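Local structure of cytidylate kinase-like family protein (Eubacterium ventriosum, 3FDI) at residues B[11-14]-B[15-19]; B[178-182]-B[183-187]; B[190-193]-B[194-198]. The protein is of unknown function but, as a cytidylate kinase-like member of the P-loop NTPase clan, probably binds a nucleotide and may transfer its phosphate. All coordinates share one frame; numbering follows the deposited sequence.

Interaction 1 (B[11-14]-B[15-19]); sequences IGRE and FGSGG. With SO4 (sulfate ion), chain G; SO4 (sulfate ion), chain F.
Glu14 and Ser17 close a type II beta turn at the end of strand 8-13, where Ser17 N donates to Glu14 O at 3.1 Å from above the carbonyl plane (39° out of it). A second bond grips the same oxygen: with chi1 of Ser17 at 56°, OG stands between its own backbone N and carbonyl carbon and meets Glu14 O in the carbonyl plane at 2.7 Å. The Glu14 carboxylate turns elsewhere, to a salt bridge with Lys130. The glycine-rich turn between strand 8-13 and helix 19-30 occupies the P-loop position of the family, and a sulfate lies in its bowl, consistent with a phosphate site: Gly16 N reaches O2 at 3.0 Å, Gly18 N reaches O4, and Gly19 N reaches O3 at 3.1 Å. Arg13 CB packs on Gly19 CA at 4.1 Å, where a side-chain carbon would collide with it. Beyond CB the arginine bends at chi2 and chi3, carrying its guanidinium to a second sulfate. That sulfur lies in plane at the guanidinium edge, with NH2 2.6 Å from O2 and NH1 3.3 Å from O3. Leucine in place of Arg13 would probably cost the second sulfate the two donors that Arg13 supplies.

Interaction 2 (B[178-182]-B[183-187]); sequences IKIGK and VDVDT
Ile180 and Val183 pack closely in this short link between strand 176-180 and helix 185-197. Gly181 N donates to Val183 O at 2.9 Å, in the carbonyl plane and fairly straight (156° at the hydrogen), folding the chain back on itself around Lys182. The same carbonyl oxygen is packed by Ile180 CG2 at 3.4 Å, and Ile180 CA makes a CA-H...O contact with it. At the other end of the isoleucine, CD1 meets Val185 CG2 at 4.0 Å; the two side chains cross obliquely, and Val22 of helix 19-30 packs on both. Val183 is buried too: chi1 of -63° puts CG2 between its backbone N and carbonyl carbon, which sets that methyl 3.6 Å from Lys179 O, an oxygen that also accepts from Tyr195 OH of the second subunit. Lys182 belongs to the same interface: the first bond of its side chain points away from the turn, and NZ forms a salt bridge with Asp175 of the second subunit.

In contrast to the packed Ile180, Val183 and Val185, Asp184 and Asp186 are exposed, the latter paired with Lys25. Asp184 is nevertheless held at one oxygen: OD1 accepts from Thr187 N at 2.8 Å, met nearly head-on along the carboxylate C-O bond. This is a side-chain N-cap, starting the last helix of what is probably a P-loop kinase-like fold directly after the strand that is outermost in the parallel sheet within this chain.

Interaction 3 (B[190-193]-B[194-198]); sequences DMII and KYIDS
Ile192 and Ile196 come together because chi1 near -70° in the former sets CG2 anti to its backbone N, while chi1 of -65° and an extended chi2 in the latter carry CD1 back along the axis; the two methyls meet at 3.7 Å. The setting is the last two turns of helix 185-197, the C-terminal helix lying on the parallel sheet of the P-loop fold. Four successive i to i+4 bonds establish it, from Lys194 N to Asp190 O at 3.0 Å through to Asp197 N to Ile193 O at 2.8 Å. Ile196 also packs closely on the backbone of the preceding turn, its CG1 lying 3.2 Å from Ile192 O. On the sheet-facing side Ile192 rests on Ala121 and Ile123 of strand 118-125 and on Ile178. Tyr195 leaves the helix from CB, 3.4 Å from Ile192 O; its side chain packs on Lys182 of the second subunit, and its OH hydrogen-bonds to Lys179 O there. At the helix end Ile193 and Asp197 run side by side, pointing the same way. Tyr30 OH hydrogen-bonds to Asp197 OD1, while the other carboxylate oxygen, OD2, lies only 3.0 Å from Ile193 CG2.

Overall arrangement
The three contacts follow one another along the chain. Interactions 1 and 2 each begin on a strand of the same parallel sheet, 8-13 and 176-180, with strand 118-125 between them; their centres are 11 Å apart, and Ser17 O touches Ile180 CB at 3.5 Å. Interaction 2 ends in the first turn of helix 185-197, whose last turns form interaction 3, 14 Å away between centres; Ile178 CD1 joins the two, 3.9 Å from Ile192 CG1. Interactions 1 and 3 do not touch, their centres lying about 18 Å apart. The sulfate-binding loop is thus backed by the strand-to-helix link, while interactions 2 and 3 both take part in the interface with the second subunit.

Interaction 1 (B[11-14]-B[15-19])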
loop_
_atom_site.group_PDB
_atom_site.type_symbol
_atom_site.label_atom_id
_atom_site.label_comp_id
_atom_site.label_asym_id
_atom_site.label_seq_id
_atom_site.Cartn_x
_atom_site.Cartn_y
_atom_site.Cartn_z
ATOM N N ILE B 11 10.520 -1.860 20.100
ATOM C CA ILE B 11 10.568 -3.083 19.330
ATOM C C ILE B 11 9.239 -3.296 18.724
ATOM O O ILE B 11 8.220 -3.279 19.442
ATOM C CB ILE B 11 10.891 -4.278 20.221
ATOM C CG1 ILE B 11 12.379 -4.312 20.534
ATOM C CG2 ILE B 11 10.531 -5.609 19.511
ATOM C CD1 ILE B 11 12.663 -5.108 21.677
ATOM N N GLY B 12 9.244 -3.500 17.421
ATOM C CA GLY B 12 8.121 -4.042 16.688
ATOM C C GLY B 12 8.461 -5.451 16.235
ATOM O O GLY B 12 9.598 -5.888 16.322
ATOM N N ARG B 13 7.476 -6.170 15.715
ATOM C CA ARG B 13 7.649 -7.572 15.457
ATOM C C ARG B 13 6.445 -8.215 14.727
ATOM O O ARG B 13 5.276 -7.793 14.899
ATOM C CB ARG B 13 7.894 -8.326 16.788
ATOM C CG ARG B 13 6.591 -8.869 17.451
ATOM C CD ARG B 13 6.089 -8.243 18.758
ATOM N NE ARG B 13 5.274 -7.074 18.572
ATOM C CZ ARG B 13 4.215 -6.691 19.297
ATOM N NH1 ARG B 13 3.751 -7.392 20.314
ATOM N NH2 ARG B 13 3.602 -5.538 18.974
ATOM N N GLU B 14 6.756 -9.233 13.926
ATOM C CA GLU B 14 5.764 -10.158 13.396
ATOM C C GLU B 14 5.488 -11.194 14.464
ATOM O O GLU B 14 6.403 -11.608 15.198
ATOM C CB GLU B 14 6.301 -10.916 12.183
ATOM C CG GLU B 14 6.778 -10.054 11.098
ATOM C CD GLU B 14 7.271 -10.843 9.897
ATOM O OE1 GLU B 14 7.872 -11.930 10.087
ATOM O OE2 GLU B 14 7.097 -10.346 8.764
ATOM N N PHE B 15 4.244 -11.657 14.503
ATOM C CA PHE B 15 3.819 -12.647 15.456
ATOM C C PHE B 15 4.546 -13.933 15.169
ATOM O O PHE B 15 4.636 -14.357 14.000
ATOM C CB PHE B 15 2.352 -12.895 15.299
ATOM C CG PHE B 15 1.783 -13.808 16.355
ATOM C CD1 PHE B 15 1.599 -13.338 17.661
ATOM C CD2 PHE B 15 1.424 -15.122 16.051
ATOM C CE1 PHE B 15 1.063 -14.160 18.644
ATOM C CE2 PHE B 15 0.859 -15.941 17.032
ATOM C CZ PHE B 15 0.673 -15.464 18.319
ATOM N N GLY B 16 5.084 -14.526 16.228
ATOM C CA GLY B 16 5.898 -15.709 16.106
ATOM C C GLY B 16 7.379 -15.548 15.764
ATOM O O GLY B 16 8.070 -16.554 15.620
ATOM N N SER B 17 7.888 -14.313 15.661
ATOM C CA SER B 17 9.244 -14.107 15.154
ATOM C C SER B 17 10.321 -14.277 16.168
ATOM O O SER B 17 11.499 -14.345 15.792
ATOM C CB SER B 17 9.408 -12.717 14.617
ATOM O OG SER B 17 9.087 -11.773 15.608
ATOM N N GLY B 18 9.940 -14.282 17.443
ATOM C CA GLY B 18 10.905 -14.272 18.553
ATOM C C GLY B 18 11.094 -12.873 19.096
ATOM O O GLY B 18 12.006 -12.612 19.873
ATOM N N GLY B 19 10.223 -11.959 18.727
ATOM C CA GLY B 19 10.408 -10.533 19.089
ATOM C C GLY B 19 10.294 -10.241 20.569
ATOM O O GLY B 19 11.080 -9.435 21.099
HETATM S S SO4 G . 6.642 -12.978 19.142
HETATM O O1 SO4 G . 6.929 -12.323 20.422
HETATM O O2 SO4 G . 5.212 -13.187 18.937
HETATM O O3 SO4 G . 7.158 -11.985 18.177
HETATM O O4 SO4 G . 7.389 -14.274 19.095
HETATM S S SO4 F . 0.876 -4.213 20.584
HETATM O O1 SO4 F . 1.181 -2.962 21.262
HETATM O O2 SO4 F . 1.479 -4.071 19.254
HETATM O O3 SO4 F . 1.392 -5.349 21.327
HETATM O O4 SO4 F . -0.601 -4.355 20.530
#

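Interaction 2 (B[178-182]-B[183-187])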
loop_
_atom_site.group_PDB
_atom_site.type_symbol
_atom_site.label_atom_id
_atom_site.label_comp_id
_atom_site.label_asym_id
_atom_site.label_seq_id
_atom_site.Cartn_x
_atom_site.Cartn_y
_atom_site.Cartn_z
ATOM N N ILE B 178 15.644 -7.190 11.649
ATOM C CA ILE B 178 16.417 -8.430 11.630
ATOM C C ILE B 178 15.469 -9.617 11.485
ATOM O O ILE B 178 14.469 -9.728 12.254
ATOM C CB ILE B 178 17.270 -8.570 12.895
ATOM C CG1 ILE B 178 18.148 -7.320 13.069
ATOM C CG2 ILE B 178 18.203 -9.749 12.756
ATOM C CD1 ILE B 178 18.933 -7.276 14.389
ATOM N N LYS B 179 15.705 -10.437 10.471
ATOM C CA LYS B 179 14.864 -11.636 10.213
ATOM C C LYS B 179 15.476 -12.805 10.925
ATOM O O LYS B 179 16.650 -13.124 10.691
ATOM C CB LYS B 179 14.754 -11.971 8.711
ATOM C CG LYS B 179 13.842 -13.170 8.378
ATOM C CD LYS B 179 13.668 -13.338 6.866
ATOM C CE LYS B 179 12.877 -12.152 6.218
ATOM N NZ LYS B 179 12.778 -12.274 4.739
ATOM N N ILE B 180 14.690 -13.411 11.793
ATOM C CA ILE B 180 15.103 -14.544 12.579
ATOM C C ILE B 180 14.733 -15.800 11.828
ATOM O O ILE B 180 13.616 -15.986 11.432
ATOM C CB ILE B 180 14.479 -14.475 13.951
ATOM C CG1 ILE B 180 15.054 -13.282 14.692
ATOM C CG2 ILE B 180 14.751 -15.709 14.700
ATOM C CD1 ILE B 180 14.901 -13.305 16.137
ATOM N N GLY B 181 15.725 -16.629 11.588
ATOM C CA GLY B 181 15.615 -17.757 10.692
ATOM C C GLY B 181 17.025 -18.226 10.435
ATOM O O GLY B 181 17.524 -19.063 11.151
ATOM N N LYS B 182 17.685 -17.650 9.447
ATOM C CA LYS B 182 19.076 -17.954 9.216
ATOM C C LYS B 182 19.909 -17.681 10.446
ATOM O O LYS B 182 20.979 -18.200 10.576
ATOM C CB LYS B 182 19.608 -17.165 8.038
ATOM C CG LYS B 182 18.870 -17.378 6.748
ATOM C CD LYS B 182 19.520 -16.629 5.602
ATOM C CE LYS B 182 18.812 -16.872 4.302
ATOM N NZ LYS B 182 18.748 -15.694 3.407
ATOM N N VAL B 183 19.412 -16.863 11.350
ATOM C CA VAL B 183 20.084 -16.595 12.620
ATOM C C VAL B 183 19.100 -16.685 13.775
ATOM O O VAL B 183 17.888 -16.513 13.571
ATOM C CB VAL B 183 20.712 -15.218 12.667
ATOM C CG1 VAL B 183 21.823 -15.103 11.600
ATOM C CG2 VAL B 183 19.612 -14.098 12.509
ATOM N N ASP B 184 19.620 -16.962 14.979
ATOM C CA ASP B 184 18.775 -17.198 16.174
ATOM C C ASP B 184 18.550 -15.903 16.945
ATOM O O ASP B 184 19.115 -14.849 16.564
ATOM C CB ASP B 184 19.383 -18.296 17.093
ATOM C CG ASP B 184 20.719 -17.887 17.721
ATOM O OD1 ASP B 184 21.059 -16.687 17.778
ATOM O OD2 ASP B 184 21.473 -18.784 18.147
ATOM N N VAL B 185 17.767 -15.991 18.028
ATOM C CA VAL B 185 17.391 -14.837 18.863
ATOM C C VAL B 185 18.592 -14.175 19.552
ATOM O O VAL B 185 18.628 -12.964 19.734
ATOM C CB VAL B 185 16.301 -15.244 19.946
ATOM C CG1 VAL B 185 15.922 -14.057 20.844
ATOM C CG2 VAL B 185 15.060 -15.773 19.255
ATOM N N ASP B 186 19.556 -14.989 19.970
ATOM C CA ASP B 186 20.786 -14.462 20.544
ATOM C C ASP B 186 21.594 -13.646 19.563
ATOM O O ASP B 186 22.195 -12.675 19.969
ATOM C CB ASP B 186 21.628 -15.564 21.139
ATOM C CG ASP B 186 21.284 -15.812 22.577
ATOM O OD1 ASP B 186 22.193 -15.884 23.398
ATOM O OD2 ASP B 186 20.095 -15.873 22.908
ATOM N N THR B 187 21.577 -14.007 18.277
ATOM C CA THR B 187 22.358 -13.296 17.289
ATOM C C THR B 187 21.725 -11.934 16.976
ATOM O O THR B 187 22.437 -10.951 16.890
ATOM C CB THR B 187 22.547 -14.104 15.994
ATOM O OG1 THR B 187 23.383 -15.249 16.245
ATOM C CG2 THR B 187 23.218 -13.241 14.905
#

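Interaction 3 (B[190-193]-B[194-198])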
loop_
_atom_site.group_PDB
_atom_site.type_symbol
_atom_site.label_atom_id
_atom_site.label_comp_id
_atom_site.label_asym_id
_atom_site.label_seq_id
_atom_site.Cartn_x
_atom_site.Cartn_y
_atom_site.Cartn_z
ATOM N N ASP B 190 22.277 -9.547 19.922
ATOM C CA ASP B 190 23.674 -9.039 19.947
ATOM C C ASP B 190 23.871 -7.942 18.929
ATOM O O ASP B 190 24.610 -6.991 19.174
ATOM C CB ASP B 190 24.726 -10.129 19.683
ATOM C CG ASP B 190 24.903 -11.126 20.866
ATOM O OD1 ASP B 190 24.454 -10.906 22.032
ATOM O OD2 ASP B 190 25.511 -12.188 20.618
HETATM N N MSE B 191 23.229 -8.083 17.781
HETATM C CA MSE B 191 23.388 -7.124 16.739
HETATM C C MSE B 191 22.711 -5.803 17.113
HETATM O O MSE B 191 23.169 -4.739 16.665
HETATM C CB MSE B 191 22.764 -7.643 15.464
HETATM C CG MSE B 191 23.456 -8.879 14.908
HETATM SE SE MSE B 191 22.434 -9.655 13.449
HETATM C CE MSE B 191 22.530 -8.161 12.224
ATOM N N ILE B 192 21.614 -5.872 17.890
ATOM C CA ILE B 192 20.902 -4.663 18.315
ATOM C C ILE B 192 21.753 -3.948 19.345
ATOM O O ILE B 192 21.869 -2.715 19.327
ATOM C CB ILE B 192 19.469 -4.978 18.897
ATOM C CG1 ILE B 192 18.548 -5.450 17.765
ATOM C CG2 ILE B 192 18.870 -3.741 19.615
ATOM C CD1 ILE B 192 17.259 -6.134 18.209
ATOM N N ILE B 193 22.408 -4.729 20.197
ATOM C CA ILE B 193 23.272 -4.179 21.244
ATOM C C ILE B 193 24.510 -3.474 20.618
ATOM O O ILE B 193 24.965 -2.403 21.068
ATOM C CB ILE B 193 23.763 -5.302 22.186
ATOM C CG1 ILE B 193 22.621 -5.861 23.029
ATOM C CG2 ILE B 193 24.947 -4.812 23.048
ATOM C CD1 ILE B 193 22.961 -7.213 23.578
ATOM N N LYS B 194 25.051 -4.080 19.580
ATOM C CA LYS B 194 26.149 -3.470 18.834
ATOM C C LYS B 194 25.707 -2.157 18.204
ATOM O O LYS B 194 26.402 -1.151 18.305
ATOM C CB LYS B 194 26.623 -4.445 17.753
ATOM C CG LYS B 194 27.798 -3.977 16.853
ATOM C CD LYS B 194 28.271 -5.159 15.992
ATOM C CE LYS B 194 29.735 -5.116 15.566
ATOM N NZ LYS B 194 30.747 -5.247 16.641
ATOM N N TYR B 195 24.532 -2.144 17.564
ATOM C CA TYR B 195 24.014 -0.900 17.017
ATOM C C TYR B 195 23.978 0.183 18.112
ATOM O O TYR B 195 24.510 1.310 17.953
ATOM C CB TYR B 195 22.607 -1.117 16.418
ATOM C CG TYR B 195 22.051 0.061 15.672
ATOM C CD1 TYR B 195 22.170 0.155 14.282
ATOM C CD2 TYR B 195 21.402 1.076 16.327
ATOM C CE1 TYR B 195 21.643 1.212 13.583
ATOM C CE2 TYR B 195 20.878 2.164 15.610
ATOM C CZ TYR B 195 21.008 2.204 14.237
ATOM O OH TYR B 195 20.508 3.260 13.510
ATOM N N ILE B 196 23.378 -0.177 19.236
ATOM C CA ILE B 196 23.129 0.779 20.342
ATOM C C ILE B 196 24.429 1.313 20.914
ATOM O O ILE B 196 24.589 2.532 21.092
ATOM C CB ILE B 196 22.278 0.126 21.515
ATOM C CG1 ILE B 196 20.878 -0.216 21.025
ATOM C CG2 ILE B 196 22.219 1.033 22.710
ATOM C CD1 ILE B 196 20.145 -1.156 21.917
ATOM N N ASP B 197 25.364 0.398 21.174
ATOM C CA ASP B 197 26.615 0.750 21.829
ATOM C C ASP B 197 27.625 1.431 20.897
ATOM O O ASP B 197 28.563 2.044 21.339
ATOM C CB ASP B 197 27.249 -0.495 22.469
ATOM C CG ASP B 197 26.340 -1.168 23.521
ATOM O OD1 ASP B 197 25.395 -0.553 24.064
ATOM O OD2 ASP B 197 26.582 -2.357 23.803
ATOM N N SER B 198 27.431 1.338 19.599
ATOM C CA SER B 198 28.339 1.988 18.667
ATOM C C SER B 198 27.724 3.313 18.222
ATOM O O SER B 198 28.111 3.894 17.236
ATOM C CB SER B 198 28.562 1.077 17.494
ATOM O OG SER B 198 27.383 1.051 16.744
#